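Local coordinates for putative HMP/thiamine permease protein YkoE (Bacillus subtilis, PDB 5EDL) that probably carries thiamine or its hydroxymethylpyrimidine precursor across the cell membrane as the substrate-binding S component of an ECF-type vitamin transporter, at residues 185-188 with 189-192; 108-111 with 112-115; 28-31 with 32-36. All coordinates share one frame; numbering follows the deposited sequence.

Contact 1: residues 185-188 with 189-192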
# COMPACT_ATOMS: atom_id res chain seq x y z
N LYS A 185 -9.75 18.29 10.34
CA LYS A 185 -10.04 19.44 11.21
C LYS A 185 -10.38 20.69 10.41
O LYS A 185 -11.39 21.35 10.67
CB LYS A 185 -8.85 19.72 12.13
CG LYS A 185 -8.86 18.91 13.41
CD LYS A 185 -7.72 19.34 14.33
CE LYS A 185 -7.65 20.85 14.46
NZ LYS A 185 -6.41 21.30 15.15
N LYS A 186 -9.54 21.01 9.43
CA LYS A 186 -9.79 22.11 8.52
C LYS A 186 -11.15 21.98 7.84
O LYS A 186 -11.94 22.93 7.84
CB LYS A 186 -8.68 22.19 7.47
CG LYS A 186 -8.88 23.23 6.38
CD LYS A 186 -7.84 23.03 5.27
CE LYS A 186 -8.03 24.01 4.12
NZ LYS A 186 -7.13 23.70 2.97
N LYS A 187 -11.44 20.82 7.27
CA LYS A 187 -12.72 20.61 6.59
C LYS A 187 -13.92 20.78 7.52
O LYS A 187 -14.93 21.35 7.14
CB LYS A 187 -12.76 19.24 5.91
CG LYS A 187 -12.02 19.22 4.58
CD LYS A 187 -11.95 17.81 4.02
CE LYS A 187 -11.12 17.76 2.75
NZ LYS A 187 -11.85 18.38 1.61
N ARG A 188 -13.78 20.28 8.75
CA ARG A 188 -14.84 20.41 9.73
C ARG A 188 -15.06 21.86 10.18
O ARG A 188 -16.18 22.28 10.40
CB ARG A 188 -14.54 19.52 10.94
CG ARG A 188 -14.79 18.07 10.65
CD ARG A 188 -14.57 17.21 11.87
NE ARG A 188 -15.13 15.87 11.66
CZ ARG A 188 -14.83 14.81 12.40
NH1 ARG A 188 -13.96 14.92 13.40
NH2 ARG A 188 -15.38 13.64 12.13
N LYS A 189 -13.98 22.63 10.31
CA LYS A 189 -14.12 24.05 10.63
C LYS A 189 -14.84 24.78 9.51
O LYS A 189 -15.72 25.62 9.76
CB LYS A 189 -12.77 24.70 10.90
CG LYS A 189 -12.88 26.21 11.17
CD LYS A 189 -11.55 26.80 11.58
CE LYS A 189 -11.66 28.29 11.90
NZ LYS A 189 -12.66 28.56 12.97
N ARG A 190 -14.48 24.45 8.27
CA ARG A 190 -15.14 25.04 7.11
C ARG A 190 -16.64 24.75 7.15
O ARG A 190 -17.45 25.65 6.96
CB ARG A 190 -14.53 24.50 5.82
CG ARG A 190 -15.12 25.12 4.56
CD ARG A 190 -15.01 24.16 3.38
NE ARG A 190 -13.65 23.64 3.21
CZ ARG A 190 -13.35 22.52 2.56
NH1 ARG A 190 -14.32 21.79 2.02
NH2 ARG A 190 -12.09 22.13 2.45
N ALA A 191 -16.99 23.50 7.41
CA ALA A 191 -18.38 23.07 7.40
C ALA A 191 -19.17 23.68 8.56
O ALA A 191 -20.37 23.95 8.43
CB ALA A 191 -18.47 21.56 7.44
N SER A 192 -18.50 23.87 9.69
CA SER A 192 -19.13 24.42 10.89
C SER A 192 -19.57 25.86 10.69
O SER A 192 -20.51 26.35 11.33
CB SER A 192 -18.17 24.35 12.08
OG SER A 192 -17.32 25.47 12.10
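Lys-187 and Arg-190 run side by side along one flank of the helix, both pointing the same way. The guanidinium of Arg-190 turns back over the preceding residues: CG stands opposite the backbone N (chi1 -177°), and a bend at chi3 swings the end round until CA of Lys-187 lies over one of its faces. Its NH2 comes 3.6 Å from CG of Lys-187, so the flat cation touches the aliphatic part of the lysine. NZ of Lys-187 is 3.9 Å from NH2 of Arg-190, an approach of like charges that water can probably screen at these exposed groups. This is the last part of the lysine- and arginine-rich helix 179-192, where i to i+4 bonds run from N of Lys-189 to O of Lys-185 (2.9 Å) and from N of Arg-190 to O of Lys-186 (3.0 Å). Long, flexible cationic chains suit a surface helix, since their charged ends can stay in water. Ser-192, the last helical residue, turns its hydroxyl back, and OG donates to O of Lys-189 at 2.8 Å. The end of Lys-189 leads away from residues 185-188, and its NZ forms a long, weak ion pair with Glu-193.

Contact 2: residues 108-111 with 112-115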
# COMPACT_ATOMS: atom_id res chain seq x y z
N ALA A 108 0.77 15.89 -3.05
CA ALA A 108 -0.49 15.51 -3.70
C ALA A 108 -1.05 14.20 -3.16
O ALA A 108 -0.41 13.14 -3.26
CB ALA A 108 -0.30 15.41 -5.20
N TYR A 109 -2.26 14.25 -2.61
CA TYR A 109 -2.84 13.05 -2.01
C TYR A 109 -4.28 12.82 -2.44
O TYR A 109 -5.03 12.10 -1.79
CB TYR A 109 -2.70 13.14 -0.48
CG TYR A 109 -1.24 13.19 -0.09
CD1 TYR A 109 -0.50 12.02 0.01
CD2 TYR A 109 -0.59 14.40 0.07
CE1 TYR A 109 0.83 12.06 0.32
CE2 TYR A 109 0.76 14.45 0.37
CZ TYR A 109 1.46 13.27 0.51
OH TYR A 109 2.80 13.29 0.81
N SER A 110 -4.64 13.38 -3.60
CA SER A 110 -5.93 13.09 -4.22
C SER A 110 -5.99 11.60 -4.62
O SER A 110 -4.96 10.94 -4.76
CB SER A 110 -6.16 13.99 -5.44
OG SER A 110 -5.33 13.60 -6.52
N LEU A 111 -7.21 11.09 -4.79
CA LEU A 111 -7.42 9.68 -5.07
C LEU A 111 -6.65 9.17 -6.30
O LEU A 111 -6.06 8.10 -6.25
CB LEU A 111 -8.91 9.39 -5.26
CG LEU A 111 -9.25 7.92 -5.54
CD1 LEU A 111 -8.76 7.03 -4.41
CD2 LEU A 111 -10.77 7.75 -5.76
N PRO A 112 -6.66 9.94 -7.40
CA PRO A 112 -5.90 9.53 -8.59
C PRO A 112 -4.40 9.34 -8.29
O PRO A 112 -3.80 8.43 -8.86
CB PRO A 112 -6.11 10.70 -9.56
CG PRO A 112 -7.40 11.32 -9.11
CD PRO A 112 -7.41 11.19 -7.62
N VAL A 113 -3.83 10.17 -7.42
CA VAL A 113 -2.43 10.00 -7.06
C VAL A 113 -2.24 8.75 -6.18
O VAL A 113 -1.27 8.02 -6.36
CB VAL A 113 -1.86 11.24 -6.35
CG1 VAL A 113 -0.43 10.96 -5.87
CG2 VAL A 113 -1.90 12.46 -7.30
N LEU A 114 -3.16 8.51 -5.25
CA LEU A 114 -3.10 7.30 -4.43
C LEU A 114 -3.20 6.05 -5.32
O LEU A 114 -2.48 5.06 -5.12
CB LEU A 114 -4.22 7.29 -3.38
CG LEU A 114 -4.26 8.49 -2.42
CD1 LEU A 114 -5.33 8.28 -1.35
CD2 LEU A 114 -2.90 8.73 -1.78
N MET A 115 -4.09 6.10 -6.31
CA MET A 115 -4.27 4.96 -7.21
C MET A 115 -3.02 4.73 -8.06
O MET A 115 -2.58 3.59 -8.21
CB MET A 115 -5.50 5.17 -8.09
CG MET A 115 -6.82 5.00 -7.34
SD MET A 115 -8.22 5.13 -8.47
CE MET A 115 -9.57 4.62 -7.41
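Leu-111 and Met-115 make the main apolar contact across this first turn of helix 111-132, their side chains crossing at a slant. Leucine CG is anti to the backbone N (chi1 -179°), which carries the branch toward Met-115, with CD2 of Leu-111 3.7 Å from CE of Met-115, the end of an extended methionine chain. An alanine in place of Leu-111 would probably open a gap beside CE of Met-115 and leave the methionine end held only by other neighbours such as Leu-160. Toward the loop, CB of Ala-108 meets CG2 of Val-113 at 4.0 Å, and CD2 of Leu-114 comes to the edge of the Tyr-109 ring, near its plane.

The polar contacts are mostly backbone. O of Ser-110, at the N-cap, accepts from N of Leu-114 at 3.1 Å, in the carbonyl plane, and weakly from N of Val-113. O of Leu-111 takes N of Met-115 at 2.8 Å. Pro-112 suits the first turn because a nitrogen there has no helical carbonyl before it to bond, so the missing hydrogen costs nothing; OG of Ser-110 rests 3.4 Å from its CD and makes no capping bond. The hydroxyl of Tyr-109 is hydrogen-bonded to O of Trp-106.

Leu-111 and Met-115 both reach Leu-160 of helix 140-170. Backbone bonds thus start the helix, and its apolar side chains, suited to a predicted membrane span, join it to its neighbours.

Contact 3: residues 28-31 with 32-36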
# COMPACT_ATOMS: atom_id res chain seq x y z
N GLY A 28 -3.02 -16.65 -1.30
CA GLY A 28 -2.37 -16.58 -2.59
C GLY A 28 -1.65 -17.86 -2.96
O GLY A 28 -1.69 -18.28 -4.12
N ASN A 29 -0.97 -18.48 -1.99
CA ASN A 29 -0.30 -19.75 -2.23
C ASN A 29 -1.30 -20.84 -2.61
O ASN A 29 -1.06 -21.62 -3.54
CB ASN A 29 0.51 -20.18 -1.01
CG ASN A 29 1.77 -19.36 -0.82
OD1 ASN A 29 2.32 -18.81 -1.77
ND2 ASN A 29 2.25 -19.27 0.42
N VAL A 30 -2.41 -20.91 -1.89
CA VAL A 30 -3.41 -21.91 -2.17
C VAL A 30 -4.00 -21.67 -3.55
O VAL A 30 -4.16 -22.61 -4.34
CB VAL A 30 -4.53 -21.93 -1.09
CG1 VAL A 30 -5.64 -22.87 -1.51
CG2 VAL A 30 -3.96 -22.37 0.26
N LEU A 31 -4.28 -20.41 -3.86
CA LEU A 31 -4.83 -20.02 -5.15
C LEU A 31 -3.87 -20.36 -6.30
O LEU A 31 -4.28 -20.96 -7.29
CB LEU A 31 -5.17 -18.52 -5.16
CG LEU A 31 -6.47 -18.14 -4.44
CD1 LEU A 31 -6.62 -16.62 -4.31
CD2 LEU A 31 -7.68 -18.75 -5.16
N ALA A 32 -2.60 -19.96 -6.17
CA ALA A 32 -1.57 -20.27 -7.16
C ALA A 32 -1.46 -21.77 -7.43
O ALA A 32 -1.39 -22.21 -8.58
CB ALA A 32 -0.22 -19.74 -6.70
N GLY A 33 -1.42 -22.55 -6.35
CA GLY A 33 -1.36 -23.99 -6.44
C GLY A 33 -2.54 -24.58 -7.21
O GLY A 33 -2.38 -25.50 -8.01
N MET A 34 -3.73 -24.04 -6.97
CA MET A 34 -4.94 -24.55 -7.62
C MET A 34 -5.06 -24.12 -9.08
O MET A 34 -5.41 -24.93 -9.93
CB MET A 34 -6.19 -24.09 -6.87
CG MET A 34 -6.39 -24.75 -5.52
SD MET A 34 -7.84 -24.08 -4.67
CE MET A 34 -9.14 -24.45 -5.84
N PHE A 35 -4.80 -22.84 -9.37
CA PHE A 35 -5.20 -22.26 -10.65
C PHE A 35 -4.10 -21.51 -11.39
O PHE A 35 -4.34 -21.00 -12.49
CB PHE A 35 -6.39 -21.32 -10.46
CG PHE A 35 -7.59 -21.97 -9.84
CD1 PHE A 35 -8.18 -23.08 -10.45
CD2 PHE A 35 -8.13 -21.47 -8.67
CE1 PHE A 35 -9.29 -23.68 -9.88
CE2 PHE A 35 -9.25 -22.08 -8.10
CZ PHE A 35 -9.83 -23.19 -8.71
N GLY A 36 -2.91 -21.46 -10.81
CA GLY A 36 -1.81 -20.73 -11.40
C GLY A 36 -1.76 -19.30 -10.89
O GLY A 36 -2.66 -18.85 -10.17
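The C-terminal end of helix 4-35, the first long helix of this membrane protein, is formed here, with Gly-36 ending it. Along the last two turns the backbone keeps i to i+4 pairing: N of Ala-32 donates to O of Gly-28 at 2.8 Å and N of Gly-33 to O of Asn-29 at 3.0 Å. The series goes on with N of Met-34 to O of Val-30 and N of Phe-35 to O of Leu-31, the latter 2.9 Å long. N of Gly-36 still reaches O of Ala-32 at 2.8 Å, but its own phi is positive (91°). A CB there would collide with the carbonyl O of Phe-35, which is why glycine fits here.

Two hydrophobic pairs accompany the backbone. Val-30 and Met-34 lie side by side and point the same way, with CG1 of the valine 4.0 Å from SD of the methionine. Met-34 has CG beside its backbone N (chi1 -71°), which sets CG 3.3 Å from O of Val-30; the bend at chi3 then turns the terminal methyl. The flexible thioether can follow the contour of the branched valine. One residue further along, CD2 of Leu-31 approaches CD2 of Phe-35 more loosely, at 4.5 Å. The phenylalanine ring also has CB of its neighbour Met-34 over one face, near the ring's margin and 3.7 Å from its plane.

Beyond the helix, Leu-31 touches Ala-39 and Ala-32 touches Tyr-40, both in the loop that follows before helix 49-58, while Asn-29 meets Pro-81 in the loop between helices 63-77 and 85-103.

The three contacts are separate local turns of one largely helical chain, and none touches another. Contact 3 lies on the opposite side of the chain's centre from the other two, its centre 32 Å from that of contact 2 and 47 Å from that of contact 1. It is the one near the bound thiamine: Gly-28 is about 6 Å from the ligand, and Tyr-40, touched by Ala-32, belongs to the ligand pocket. Contact 2 lies toward a bound lipid molecule, still about 10 Å from the side chain of Tyr-109. Contacts 1 and 2 share a side, with about 9 Å between nearest atoms, and contact 1 is the most peripheral, its centre 28 Å from the centre of the chain.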